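Local coordinates for Low molecular weight phosphotyrosine phosphatase family protein (Streptococcus pyogenes, PDB 5GOT) that probably removes phosphate from tyrosine residues of phosphoproteins, as a bacterial low molecular weight protein tyrosine phosphatase, at residues 15-18 against 19-23; 50-53 against 54-58; 135-138 against 139-143; 128-131 against 132-136; 69-73 against 74-78. All coordinates share one frame; numbering follows the deposited sequence.

Interaction 1 of 5, residues 15-18 against 19-23; sequences SPMA and EFVMK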
loop_
_atom_site.group_PDB
_atom_site.type_symbol
_atom_site.label_atom_id
_atom_site.label_comp_id
_atom_site.label_asym_id
_atom_site.label_seq_id
_atom_site.Cartn_x
_atom_site.Cartn_y
_atom_site.Cartn_z
ATOM N N SER A 15 3.256 3.908 0.551
ATOM C CA SER A 15 2.260 2.930 0.975
ATOM C C SER A 15 0.925 3.576 1.354
ATOM O O SER A 15 -0.122 2.997 1.030
ATOM C CB SER A 15 2.774 2.053 2.129
ATOM O OG SER A 15 3.240 2.809 3.231
ATOM N N PRO A 16 0.880 4.754 2.016
ATOM C CA PRO A 16 -0.438 5.390 2.207
ATOM C C PRO A 16 -1.091 5.765 0.896
ATOM O O PRO A 16 -2.323 5.691 0.761
ATOM C CB PRO A 16 -0.133 6.638 3.056
ATOM C CG PRO A 16 1.215 6.453 3.580
ATOM C CD PRO A 16 1.958 5.566 2.611
ATOM N N MET A 17 -0.299 6.184 -0.088
ATOM C CA MET A 17 -0.898 6.503 -1.376
ATOM C C MET A 17 -1.607 5.282 -1.953
ATOM O O MET A 17 -2.740 5.383 -2.436
ATOM C CB MET A 17 0.152 7.028 -2.352
ATOM C CG MET A 17 -0.476 7.721 -3.571
ATOM S SD MET A 17 0.721 8.140 -4.832
ATOM C CE MET A 17 1.682 9.366 -3.938
ATOM N N ALA A 18 -0.973 4.108 -1.859
ATOM C CA ALA A 18 -1.589 2.891 -2.381
ATOM C C ALA A 18 -2.862 2.555 -1.616
ATOM O O ALA A 18 -3.882 2.205 -2.227
ATOM C CB ALA A 18 -0.598 1.722 -2.322
ATOM N N GLU A 19 -2.828 2.688 -0.281
ATOM C CA GLU A 19 -4.006 2.429 0.543
ATOM C C GLU A 19 -5.218 3.181 0.018
ATOM O O GLU A 19 -6.251 2.586 -0.303
ATOM C CB GLU A 19 -3.740 2.817 2.005
ATOM C CG GLU A 19 -4.999 2.783 2.874
ATOM C CD GLU A 19 -4.751 3.085 4.354
ATOM O OE1 GLU A 19 -3.586 3.236 4.780
ATOM O OE2 GLU A 19 -5.746 3.174 5.099
ATOM N N PHE A 20 -5.088 4.503 -0.121
ATOM C CA PHE A 20 -6.266 5.296 -0.440
ATOM C C PHE A 20 -6.601 5.264 -1.924
ATOM O O PHE A 20 -7.779 5.366 -2.279
ATOM C CB PHE A 20 -6.083 6.714 0.114
ATOM C CG PHE A 20 -6.008 6.730 1.616
ATOM C CD1 PHE A 20 -7.128 6.407 2.373
ATOM C CD2 PHE A 20 -4.811 6.976 2.273
ATOM C CE1 PHE A 20 -7.063 6.366 3.772
ATOM C CE2 PHE A 20 -4.738 6.960 3.669
ATOM C CZ PHE A 20 -5.867 6.649 4.420
ATOM N N VAL A 21 -5.616 5.087 -2.808
ATOM C CA VAL A 21 -5.952 4.848 -4.208
ATOM C C VAL A 21 -6.689 3.515 -4.347
ATOM O O VAL A 21 -7.726 3.426 -5.014
ATOM C CB VAL A 21 -4.695 4.905 -5.096
ATOM C CG1 VAL A 21 -5.034 4.497 -6.528
ATOM C CG2 VAL A 21 -4.092 6.313 -5.093
ATOM N N MET A 22 -6.188 2.462 -3.690
ATOM C CA MET A 22 -6.888 1.181 -3.749
ATOM C C MET A 22 -8.290 1.301 -3.161
ATOM O O MET A 22 -9.256 0.755 -3.710
ATOM C CB MET A 22 -6.096 0.101 -3.006
ATOM C CG MET A 22 -6.582 -1.314 -3.295
ATOM S SD MET A 22 -6.068 -1.820 -4.924
ATOM C CE MET A 22 -7.015 -3.339 -5.141
ATOM N N LYS A 23 -8.427 2.036 -2.056
ATOM C CA LYS A 23 -9.736 2.218 -1.451
ATOM C C LYS A 23 -10.690 2.964 -2.370
ATOM O O LYS A 23 -11.909 2.822 -2.228
ATOM C CB LYS A 23 -9.604 2.954 -0.120
ATOM C CG LYS A 23 -9.065 2.091 1.003
ATOM C CD LYS A 23 -9.038 2.873 2.302
ATOM C CE LYS A 23 -8.910 1.960 3.508
ATOM N NZ LYS A 23 -8.364 2.676 4.679
#

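Interaction 2 of 5, residues 50-53 against 54-58; sequences GTQS and ILKTY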
loop_
_atom_site.group_PDB
_atom_site.type_symbol
_atom_site.label_atom_id
_atom_site.label_comp_id
_atom_site.label_asym_id
_atom_site.label_seq_id
_atom_site.Cartn_x
_atom_site.Cartn_y
_atom_site.Cartn_z
ATOM N N GLY A 50 3.547 15.486 0.067
ATOM C CA GLY A 50 3.522 15.154 -1.351
ATOM C C GLY A 50 2.426 14.162 -1.702
ATOM O O GLY A 50 1.802 14.260 -2.767
ATOM N N THR A 51 2.194 13.178 -0.829
ATOM C CA THR A 51 1.088 12.247 -1.051
ATOM C C THR A 51 -0.261 12.922 -0.804
ATOM O O THR A 51 -1.201 12.747 -1.588
ATOM C CB THR A 51 1.271 11.001 -0.172
ATOM O OG1 THR A 51 2.449 10.308 -0.611
ATOM C CG2 THR A 51 0.067 10.046 -0.308
ATOM N N GLN A 52 -0.366 13.730 0.252
ATOM C CA GLN A 52 -1.610 14.460 0.492
ATOM C C GLN A 52 -1.964 15.336 -0.704
ATOM O O GLN A 52 -3.102 15.314 -1.196
ATOM C CB GLN A 52 -1.488 15.302 1.768
ATOM C CG GLN A 52 -1.369 14.477 3.046
ATOM C CD GLN A 52 -1.855 15.236 4.271
ATOM O OE1 GLN A 52 -2.920 15.847 4.254
ATOM N NE2 GLN A 52 -1.076 15.198 5.334
ATOM N N SER A 53 -0.991 16.105 -1.197
ATOM C CA SER A 53 -1.240 16.981 -2.339
ATOM C C SER A 53 -1.695 16.191 -3.556
ATOM O O SER A 53 -2.640 16.587 -4.253
ATOM C CB SER A 53 0.022 17.776 -2.664
ATOM O OG SER A 53 -0.176 18.550 -3.832
ATOM N N ILE A 54 -1.032 15.070 -3.834
ATOM C CA ILE A 54 -1.427 14.243 -4.966
ATOM C C ILE A 54 -2.866 13.771 -4.810
ATOM O O ILE A 54 -3.666 13.852 -5.752
ATOM C CB ILE A 54 -0.450 13.063 -5.126
ATOM C CG1 ILE A 54 0.579 13.420 -6.187
ATOM C CG2 ILE A 54 -1.182 11.784 -5.464
ATOM C CD1 ILE A 54 -0.026 13.668 -7.558
ATOM N N LEU A 55 -3.226 13.280 -3.616
ATOM C CA LEU A 55 -4.561 12.719 -3.430
ATOM C C LEU A 55 -5.632 13.797 -3.560
ATOM O O LEU A 55 -6.702 13.554 -4.136
ATOM C CB LEU A 55 -4.659 12.008 -2.072
ATOM C CG LEU A 55 -3.767 10.778 -1.790
ATOM C CD1 LEU A 55 -3.841 10.384 -0.327
ATOM C CD2 LEU A 55 -4.115 9.579 -2.671
ATOM N N LYS A 56 -5.364 14.997 -3.036
ATOM C CA LYS A 56 -6.311 16.096 -3.200
ATOM C C LYS A 56 -6.477 16.447 -4.672
ATOM O O LYS A 56 -7.602 16.615 -5.158
ATOM C CB LYS A 56 -5.848 17.317 -2.404
ATOM C CG LYS A 56 -5.895 17.173 -0.882
ATOM C CD LYS A 56 -5.751 18.561 -0.236
ATOM C CE LYS A 56 -5.476 18.509 1.256
ATOM N NZ LYS A 56 -4.206 19.212 1.615
ATOM N N THR A 57 -5.359 16.540 -5.402
ATOM C CA THR A 57 -5.398 16.916 -6.815
ATOM C C THR A 57 -6.281 15.975 -7.619
ATOM O O THR A 57 -7.019 16.408 -8.517
ATOM C CB THR A 57 -3.980 16.928 -7.386
ATOM O OG1 THR A 57 -3.229 17.971 -6.768
ATOM C CG2 THR A 57 -3.995 17.143 -8.892
ATOM N N TYR A 58 -6.221 14.680 -7.323
ATOM C CA TYR A 58 -7.027 13.708 -8.036
ATOM C C TYR A 58 -8.316 13.369 -7.297
ATOM O O TYR A 58 -9.011 12.426 -7.684
ATOM C CB TYR A 58 -6.190 12.457 -8.320
ATOM C CG TYR A 58 -5.108 12.742 -9.342
ATOM C CD1 TYR A 58 -5.402 12.759 -10.698
ATOM C CD2 TYR A 58 -3.809 13.031 -8.951
ATOM C CE1 TYR A 58 -4.425 13.036 -11.643
ATOM C CE2 TYR A 58 -2.819 13.304 -9.887
ATOM C CZ TYR A 58 -3.138 13.314 -11.233
ATOM O OH TYR A 58 -2.176 13.585 -12.183
#

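Interaction 3 of 5, residues 135-138 against 139-143; sequences DWLS and RLMSK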
loop_
_atom_site.group_PDB
_atom_site.type_symbol
_atom_site.label_atom_id
_atom_site.label_comp_id
_atom_site.label_asym_id
_atom_site.label_seq_id
_atom_site.Cartn_x
_atom_site.Cartn_y
_atom_site.Cartn_z
ATOM N N ASP A 135 -3.950 -3.433 -11.339
ATOM C CA ASP A 135 -3.466 -4.791 -11.540
ATOM C C ASP A 135 -3.770 -5.674 -10.340
ATOM O O ASP A 135 -4.179 -6.826 -10.511
ATOM C CB ASP A 135 -1.975 -4.779 -11.840
ATOM C CG ASP A 135 -1.670 -4.188 -13.205
ATOM O OD1 ASP A 135 -2.629 -3.862 -13.953
ATOM O OD2 ASP A 135 -0.474 -4.068 -13.534
ATOM N N TRP A 136 -3.580 -5.156 -9.119
ATOM C CA TRP A 136 -3.910 -5.945 -7.934
ATOM C C TRP A 136 -5.394 -6.277 -7.884
ATOM O O TRP A 136 -5.775 -7.381 -7.479
ATOM C CB TRP A 136 -3.466 -5.223 -6.657
ATOM C CG TRP A 136 -1.999 -5.407 -6.454
ATOM C CD1 TRP A 136 -1.020 -4.448 -6.543
ATOM C CD2 TRP A 136 -1.327 -6.645 -6.213
ATOM N NE1 TRP A 136 0.218 -5.019 -6.352
ATOM C CE2 TRP A 136 0.052 -6.367 -6.144
ATOM C CE3 TRP A 136 -1.760 -7.968 -6.047
ATOM C CZ2 TRP A 136 1.000 -7.360 -5.910
ATOM C CZ3 TRP A 136 -0.818 -8.950 -5.807
ATOM C CH2 TRP A 136 0.544 -8.645 -5.742
ATOM N N LEU A 137 -6.246 -5.354 -8.328
ATOM C CA LEU A 137 -7.676 -5.637 -8.376
ATOM C C LEU A 137 -7.969 -6.829 -9.282
ATOM O O LEU A 137 -8.704 -7.748 -8.902
ATOM C CB LEU A 137 -8.426 -4.397 -8.859
ATOM C CG LEU A 137 -9.943 -4.406 -8.697
ATOM C CD1 LEU A 137 -10.318 -4.119 -7.252
ATOM C CD2 LEU A 137 -10.590 -3.399 -9.669
ATOM N N SER A 138 -7.397 -6.827 -10.489
ATOM C CA SER A 138 -7.638 -7.920 -11.421
ATOM C C SER A 138 -7.027 -9.215 -10.912
ATOM O O SER A 138 -7.504 -10.305 -11.241
ATOM C CB SER A 138 -7.070 -7.575 -12.793
ATOM O OG SER A 138 -5.678 -7.809 -12.799
ATOM N N ARG A 139 -5.986 -9.111 -10.097
ATOM C CA ARG A 139 -5.359 -10.295 -9.540
ATOM C C ARG A 139 -6.166 -10.872 -8.380
ATOM O O ARG A 139 -6.304 -12.096 -8.261
ATOM C CB ARG A 139 -3.944 -9.935 -9.100
ATOM C CG ARG A 139 -3.094 -11.101 -8.770
ATOM C CD ARG A 139 -1.946 -11.258 -9.760
ATOM N NE ARG A 139 -1.036 -12.235 -9.183
ATOM C CZ ARG A 139 0.182 -11.958 -8.735
ATOM N NH1 ARG A 139 0.676 -10.730 -8.859
ATOM N NH2 ARG A 139 0.913 -12.926 -8.187
ATOM N N LEU A 140 -6.723 -10.009 -7.533
ATOM C CA LEU A 140 -7.348 -10.438 -6.288
ATOM C C LEU A 140 -8.854 -10.648 -6.386
ATOM O O LEU A 140 -9.408 -11.388 -5.569
ATOM C CB LEU A 140 -7.056 -9.415 -5.181
ATOM C CG LEU A 140 -5.567 -9.274 -4.875
ATOM C CD1 LEU A 140 -5.325 -8.103 -3.951
ATOM C CD2 LEU A 140 -5.063 -10.562 -4.249
ATOM N N MET A 141 -9.538 -10.030 -7.346
ATOM C CA MET A 141 -10.982 -10.164 -7.425
ATOM C C MET A 141 -11.366 -11.273 -8.397
ATOM O O MET A 141 -10.633 -11.593 -9.337
ATOM C CB MET A 141 -11.635 -8.846 -7.837
ATOM C CG MET A 141 -11.263 -7.659 -6.948
ATOM S SD MET A 141 -11.552 -7.884 -5.180
ATOM C CE MET A 141 -13.333 -8.024 -5.128
ATOM N N SER A 142 -12.522 -11.878 -8.147
ATOM C CA SER A 142 -13.021 -12.917 -9.034
ATOM C C SER A 142 -13.356 -12.328 -10.397
ATOM O O SER A 142 -13.583 -11.123 -10.545
ATOM C CB SER A 142 -14.275 -13.566 -8.454
ATOM O OG SER A 142 -15.360 -12.650 -8.496
ATOM N N LYS A 143 -13.409 -13.201 -11.406
ATOM C CA LYS A 143 -13.799 -12.739 -12.732
ATOM C C LYS A 143 -15.206 -12.158 -12.718
ATOM O O LYS A 143 -15.478 -11.152 -13.385
ATOM C CB LYS A 143 -13.693 -13.875 -13.745
ATOM C CG LYS A 143 -13.976 -13.415 -15.157
ATOM C CD LYS A 143 -13.500 -14.427 -16.170
ATOM C CE LYS A 143 -14.045 -14.086 -17.552
ATOM N NZ LYS A 143 -13.856 -12.646 -17.866
#

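Interaction 4 of 5, residues 128-131 against 132-136; sequences LVRK and GCQDW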
loop_
_atom_site.group_PDB
_atom_site.type_symbol
_atom_site.label_atom_id
_atom_site.label_comp_id
_atom_site.label_asym_id
_atom_site.label_seq_id
_atom_site.Cartn_x
_atom_site.Cartn_y
_atom_site.Cartn_z
ATOM N N LEU A 128 1.981 5.372 -11.250
ATOM C CA LEU A 128 2.386 3.972 -11.095
ATOM C C LEU A 128 1.584 3.259 -10.016
ATOM O O LEU A 128 1.314 2.054 -10.133
ATOM C CB LEU A 128 3.879 3.899 -10.789
ATOM C CG LEU A 128 4.677 4.404 -11.984
ATOM C CD1 LEU A 128 6.133 4.615 -11.632
ATOM C CD2 LEU A 128 4.526 3.421 -13.139
ATOM N N VAL A 129 1.220 3.970 -8.948
ATOM C CA VAL A 129 0.405 3.368 -7.898
ATOM C C VAL A 129 -0.993 3.093 -8.420
ATOM O O VAL A 129 -1.599 2.056 -8.131
ATOM C CB VAL A 129 0.376 4.299 -6.675
ATOM C CG1 VAL A 129 -0.783 3.947 -5.748
ATOM C CG2 VAL A 129 1.691 4.218 -5.955
ATOM N N ARG A 130 -1.516 4.034 -9.202
ATOM C CA ARG A 130 -2.853 3.922 -9.766
ATOM C C ARG A 130 -2.951 2.735 -10.722
ATOM O O ARG A 130 -3.935 1.982 -10.689
ATOM C CB ARG A 130 -3.197 5.251 -10.455
ATOM C CG ARG A 130 -4.430 5.265 -11.350
ATOM C CD ARG A 130 -5.649 5.368 -10.505
ATOM N NE ARG A 130 -6.872 5.041 -11.259
ATOM C CZ ARG A 130 -8.092 5.048 -10.722
ATOM N NH1 ARG A 130 -9.128 4.732 -11.487
ATOM N NH2 ARG A 130 -8.255 5.382 -9.427
ATOM N N LYS A 131 -1.927 2.534 -11.563
ATOM C CA LYS A 131 -1.914 1.380 -12.459
ATOM C C LYS A 131 -1.696 0.078 -11.692
ATOM O O LYS A 131 -2.333 -0.939 -11.994
ATOM C CB LYS A 131 -0.835 1.561 -13.532
ATOM C CG LYS A 131 -1.089 2.743 -14.474
ATOM C CD LYS A 131 -0.167 2.744 -15.707
ATOM C CE LYS A 131 1.283 3.098 -15.368
ATOM N NZ LYS A 131 2.169 3.120 -16.576
ATOM N N GLY A 132 -0.788 0.084 -10.712
ATOM C CA GLY A 132 -0.541 -1.115 -9.929
ATOM C C GLY A 132 -1.733 -1.521 -9.079
ATOM O O GLY A 132 -1.972 -2.714 -8.853
ATOM N N CYS A 133 -2.491 -0.545 -8.586
ATOM C CA CYS A 133 -3.719 -0.872 -7.874
ATOM C C CYS A 133 -4.719 -1.547 -8.801
ATOM O O CYS A 133 -5.403 -2.495 -8.397
ATOM C CB CYS A 133 -4.320 0.384 -7.237
ATOM S SG CYS A 133 -3.433 0.909 -5.738
ATOM N N GLN A 134 -4.800 -1.088 -10.055
ATOM C CA GLN A 134 -5.679 -1.739 -11.023
ATOM C C GLN A 134 -5.259 -3.185 -11.252
ATOM O O GLN A 134 -6.108 -4.079 -11.346
ATOM C CB GLN A 134 -5.678 -0.969 -12.346
ATOM C CG GLN A 134 -6.585 0.256 -12.354
ATOM C CD GLN A 134 -8.052 -0.114 -12.199
ATOM O OE1 GLN A 134 -8.468 -1.217 -12.565
ATOM N NE2 GLN A 134 -8.842 0.803 -11.637
ATOM N N ASP A 135 -3.950 -3.433 -11.339
ATOM C CA ASP A 135 -3.466 -4.791 -11.540
ATOM C C ASP A 135 -3.770 -5.674 -10.340
ATOM O O ASP A 135 -4.179 -6.826 -10.511
ATOM C CB ASP A 135 -1.975 -4.779 -11.840
ATOM C CG ASP A 135 -1.670 -4.188 -13.205
ATOM O OD1 ASP A 135 -2.629 -3.862 -13.953
ATOM O OD2 ASP A 135 -0.474 -4.068 -13.534
ATOM N N TRP A 136 -3.580 -5.156 -9.119
ATOM C CA TRP A 136 -3.910 -5.945 -7.934
ATOM C C TRP A 136 -5.394 -6.277 -7.884
ATOM O O TRP A 136 -5.775 -7.381 -7.479
ATOM C CB TRP A 136 -3.466 -5.223 -6.657
ATOM C CG TRP A 136 -1.999 -5.407 -6.454
ATOM C CD1 TRP A 136 -1.020 -4.448 -6.543
ATOM C CD2 TRP A 136 -1.327 -6.645 -6.213
ATOM N NE1 TRP A 136 0.218 -5.019 -6.352
ATOM C CE2 TRP A 136 0.052 -6.367 -6.144
ATOM C CE3 TRP A 136 -1.760 -7.968 -6.047
ATOM C CZ2 TRP A 136 1.000 -7.360 -5.910
ATOM C CZ3 TRP A 136 -0.818 -8.950 -5.807
ATOM C CH2 TRP A 136 0.544 -8.645 -5.742
#

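Interaction 5 of 5, residues 69-73 against 74-78; sequences KQITI and TDFNT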
loop_
_atom_site.group_PDB
_atom_site.type_symbol
_atom_site.label_atom_id
_atom_site.label_comp_id
_atom_site.label_asym_id
_atom_site.label_seq_id
_atom_site.Cartn_x
_atom_site.Cartn_y
_atom_site.Cartn_z
ATOM N N LYS A 69 2.430 3.858 10.918
ATOM C CA LYS A 69 2.302 2.779 11.898
ATOM C C LYS A 69 3.169 1.605 11.458
ATOM O O LYS A 69 3.058 1.141 10.315
ATOM C CB LYS A 69 0.834 2.346 12.048
ATOM C CG LYS A 69 0.581 1.237 13.083
ATOM C CD LYS A 69 -0.918 0.994 13.305
ATOM C CE LYS A 69 -1.156 -0.299 14.146
ATOM N NZ LYS A 69 -2.589 -0.489 14.617
ATOM N N GLN A 70 4.057 1.156 12.345
ATOM C CA GLN A 70 4.940 0.047 12.018
ATOM C C GLN A 70 4.163 -1.263 12.053
ATOM O O GLN A 70 3.275 -1.454 12.894
ATOM C CB GLN A 70 6.126 -0.009 12.981
ATOM C CG GLN A 70 7.175 -1.054 12.600
ATOM C CD GLN A 70 8.424 -1.019 13.474
ATOM O OE1 GLN A 70 8.369 -0.708 14.670
ATOM N NE2 GLN A 70 9.559 -1.352 12.877
ATOM N N ILE A 71 4.474 -2.152 11.103
ATOM C CA ILE A 71 3.786 -3.437 11.014
ATOM C C ILE A 71 4.118 -4.281 12.239
ATOM O O ILE A 71 5.243 -4.248 12.755
ATOM C CB ILE A 71 4.162 -4.143 9.697
ATOM C CG1 ILE A 71 3.264 -5.367 9.469
ATOM C CG2 ILE A 71 5.627 -4.526 9.690
ATOM C CD1 ILE A 71 3.316 -5.916 8.051
ATOM N N THR A 72 3.131 -5.032 12.729
ATOM C CA THR A 72 3.269 -5.799 13.963
ATOM C C THR A 72 3.078 -7.287 13.706
ATOM O O THR A 72 2.578 -7.707 12.661
ATOM C CB THR A 72 2.257 -5.341 15.029
ATOM O OG1 THR A 72 0.925 -5.642 14.592
ATOM C CG2 THR A 72 2.386 -3.829 15.308
ATOM N N ILE A 73 3.456 -8.091 14.707
ATOM C CA ILE A 73 3.230 -9.533 14.624
ATOM C C ILE A 73 1.755 -9.819 14.395
ATOM O O ILE A 73 1.392 -10.711 13.616
ATOM C CB ILE A 73 3.748 -10.239 15.892
ATOM C CG1 ILE A 73 5.272 -10.142 15.973
ATOM C CG2 ILE A 73 3.310 -11.706 15.913
ATOM C CD1 ILE A 73 5.860 -10.839 17.199
ATOM N N THR A 74 0.878 -9.053 15.050
ATOM C CA THR A 74 -0.550 -9.219 14.806
ATOM C C THR A 74 -0.873 -9.042 13.331
ATOM O O THR A 74 -1.679 -9.793 12.762
ATOM C CB THR A 74 -1.358 -8.217 15.630
ATOM O OG1 THR A 74 -0.734 -8.013 16.906
ATOM C CG2 THR A 74 -2.765 -8.748 15.820
ATOM N N ASP A 75 -0.252 -8.041 12.702
ATOM C CA ASP A 75 -0.528 -7.749 11.298
ATOM C C ASP A 75 -0.115 -8.903 10.400
ATOM O O ASP A 75 -0.853 -9.282 9.480
ATOM C CB ASP A 75 0.197 -6.474 10.877
ATOM C CG ASP A 75 -0.259 -5.265 11.648
ATOM O OD1 ASP A 75 -1.468 -5.183 11.953
ATOM O OD2 ASP A 75 0.598 -4.391 11.924
ATOM N N PHE A 76 1.086 -9.451 10.622
ATOM C CA PHE A 76 1.531 -10.577 9.801
ATOM C C PHE A 76 0.568 -11.754 9.891
ATOM O O PHE A 76 0.438 -12.516 8.926
ATOM C CB PHE A 76 2.932 -11.034 10.208
ATOM C CG PHE A 76 4.037 -10.169 9.689
ATOM C CD1 PHE A 76 4.487 -10.305 8.375
ATOM C CD2 PHE A 76 4.661 -9.250 10.516
ATOM C CE1 PHE A 76 5.533 -9.520 7.900
ATOM C CE2 PHE A 76 5.702 -8.461 10.048
ATOM C CZ PHE A 76 6.141 -8.596 8.734
ATOM N N ASN A 77 -0.115 -11.918 11.036
ATOM C CA ASN A 77 -1.083 -13.002 11.193
ATOM C C ASN A 77 -2.425 -12.664 10.564
ATOM O O ASN A 77 -3.093 -13.547 10.007
ATOM C CB ASN A 77 -1.288 -13.322 12.676
ATOM C CG ASN A 77 -0.224 -14.247 13.222
ATOM O OD1 ASN A 77 -0.358 -15.468 13.149
ATOM N ND2 ASN A 77 0.848 -13.671 13.767
ATOM N N THR A 78 -2.833 -11.398 10.651
ATOM C CA THR A 78 -4.173 -10.994 10.239
ATOM C C THR A 78 -4.281 -10.755 8.734
ATOM O O THR A 78 -5.280 -11.140 8.116
ATOM C CB THR A 78 -4.579 -9.729 10.994
ATOM O OG1 THR A 78 -4.305 -9.907 12.388
ATOM C CG2 THR A 78 -6.067 -9.443 10.792
HETATM O O HOH W 1 -1.487 -3.870 14.702
#

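Interaction 1 of 5, residues 15-18 against 19-23
M17 and V21, one turn apart on the helix of a beta-alpha-beta unit (strand 2-8, helix 14-23, strand 31-37), stand side by side and point the same way. Their nearest side-chain carbons, M17 CG and V21 CG2, are 4.2 Å apart, yet V21 packs more closely on backbone: with CG2 beside its own N (CG1 anti, chi1 174°), that methyl sits 3.1 Å from M17 O. The same oxygen receives V21 N in a helical bond of 2.9 Å. Three further i to i+4 bonds complete the turn, the shortest from M22 N to A18 O at 2.7 Å. M17 and V21 face helix 122-140, M17 meeting T125 and V21 meeting Y126 and C133, while A18 and M22 rest on F6 of strand 2-8 on the sheet side. F20 behaves differently: its CD2 approaches P16 O obliquely at 3.2 Å, and CG of E19 lies over the centre of one ring face. The looser side belongs to exposed K23, whose long chain runs back to E19. The carboxylate is held at both oxygens, OE1 bonding to S35 of strand 31-37, and K23 NZ closes a salt bridge of 2.7 Å on the anti lone pair of E19 OE2.

Interaction 2 of 5, residues 50-53 against 54-58
T51 and L55 supply the apolar part of this contact within helix 49-57. The two side chains run alongside each other, T51 CG2 lying 3.9 Å from L55 CD1, the threonine methyl being anti to its own N (OG1 at chi1 -65°), on the same side as L55. L55 CG also sits 3.2 Å from T51 O, the carbonyl that takes L55 N. The hydroxyl of T51 turns to another partner, C13 O. Backbone bonds form the second group, I54 N to G50 O and K56 N to Q52 O among them. A side-chain bond to the backbone makes the third. T57 OG1 donates to S53 O at 2.9 Å, and T57 N reaches the same oxygen at 3.0 Å from the opposite face, two donors from one residue. At the polar ends, Q52 OE1 bonds to Y62 OH; K56 NZ stays 4.5 Å from Q52 OE1, too far for a bond. Around the helix, T51 and I54 touch M17 of helix 14-23 and F122 of helix 122-140. The polar groups are thus satisfied in buried and exposed residues alike: T51 OG1 by C13 O, and the hydroxyl of exposed T57 by the carbonyl one turn back, which also keeps its helical bond.

Interaction 3 of 5, residues 135-138 against 139-143
With CG of R139 anti to its N (chi1 -168°) and the chain bent about CB-CG (chi2 113°), the guanidinium folds back alongside W136, whose own CG lies beside its N. The planes of the indole and guanidinium are 18° apart, and R139 NH1 stands 3.8 Å from both CZ3 and CH2 of W136, the former lying over one guanidinium face. L140 meets another part of the same indole, its CD1 4.1 Å from W136 CE3. Here the last turn of helix 122-140 is ending: M141 is the first residue to leave helical angles, and S142 caps the helix that follows, its OG bonding to Y145 N. M141 N still closes on L137 O at 2.9 Å, and M141 CG packs 3.7 Å from L137 CD1. Buried W136 turns its NE1 to F108 O, while L140 reaches strands 2-8 and 81-84. On the exposed side, S138 OG donates to D135 O at 2.9 Å, an oxygen that also accepts R139 N.

Interaction 4 of 5, residues 128-131 against 132-136
R130 and Q134, a turn apart on helix 122-140, lie side by side and point the same way, and the arginine can be followed outward. Its CB heads away from residues 132-136, and CG is anti to the backbone N (chi1 168°). The bend at chi2 (79°) turns the rest of the chain, which is extended beyond it, back along the helix. At the tip NH1 comes 3.9 Å from Q134 NE2, which lies over one face of the guanidinium with the two planes 52° apart. Two nitrogens meet here without a bond, so the approach is simple packing. In the backbone, Q134 N bonds to R130 O at 3.3 Å, longer than the 2.8 Å of C133 N to V129 O. On the buried side, V129 CG1 touches C133 SG at 4.0 Å, the sulfur sitting beside its own N. G132 N bonds to L128 O at 2.9 Å. Among its neighbours, this middle part of the long helix lies against helix 14-23, where V129 meets A18 and V21, and C133 meets V21 and M22. R130 reaches the loop beyond that helix at S24 and I25, while L128 touches R109 and P114 in other loops.

Interaction 5 of 5, residues 69-73 against 74-78
One carboxylate oxygen, D75 OD2, accepts the backbone N-H of T72 and is also in a salt bridge with R36 of strand 31-37. T72 N donates to it at 2.7 Å on its anti side, 33° out of the carboxylate plane. In return D75 N donates to T72 OG1 at 3.3 Å, an exchange that closes a capping box. The threonine hydroxyl can serve because it sits between its own N and carbonyl carbon (chi1 66°), turned over the first helical turn. A water 3.0 Å from T72 OG1 donates to the other oxygen, D75 OD1. Next to this polar cluster lies an apolar one. I71 crosses F76 at about a right angle and sets CD1 over one ring face, a CH-pi contact 4.1 Å from the centroid, while its CG1 packs 3.6 Å from D75 CB. Both I71 and F76 continue onto L93 and M96 of helix 87-96. Farther along, I73 O takes N77 N at 3.2 Å and N77 ND2 at 3.0 Å from opposite faces of its plane, the amide pointing its N-H straight at it (168°). The whole is typical of a helix N-terminus: T72 is the N-cap just before helix 73-78, and D75, in its first turn, completes the box.

In the fold
Interaction 1 is the core of the set, all its touching residues buried, and it packs against interactions 2, 3 and 4: helix 14-23 packs on both helix 49-57 and the middle of helix 122-140, and M22 reaches W136 and L137 farther along. Interactions 3 and 4 share D135 and W136 on that one long helix, whose buried side is apolar and whose exposed residues here are charged or polar. Interaction 2 is partly exposed and polar at its outer edge. Interaction 5 stands apart, about 27 Å from interaction 2 between centres and touching none of the others; it adds a polar cap at a helix start to its helical bonds.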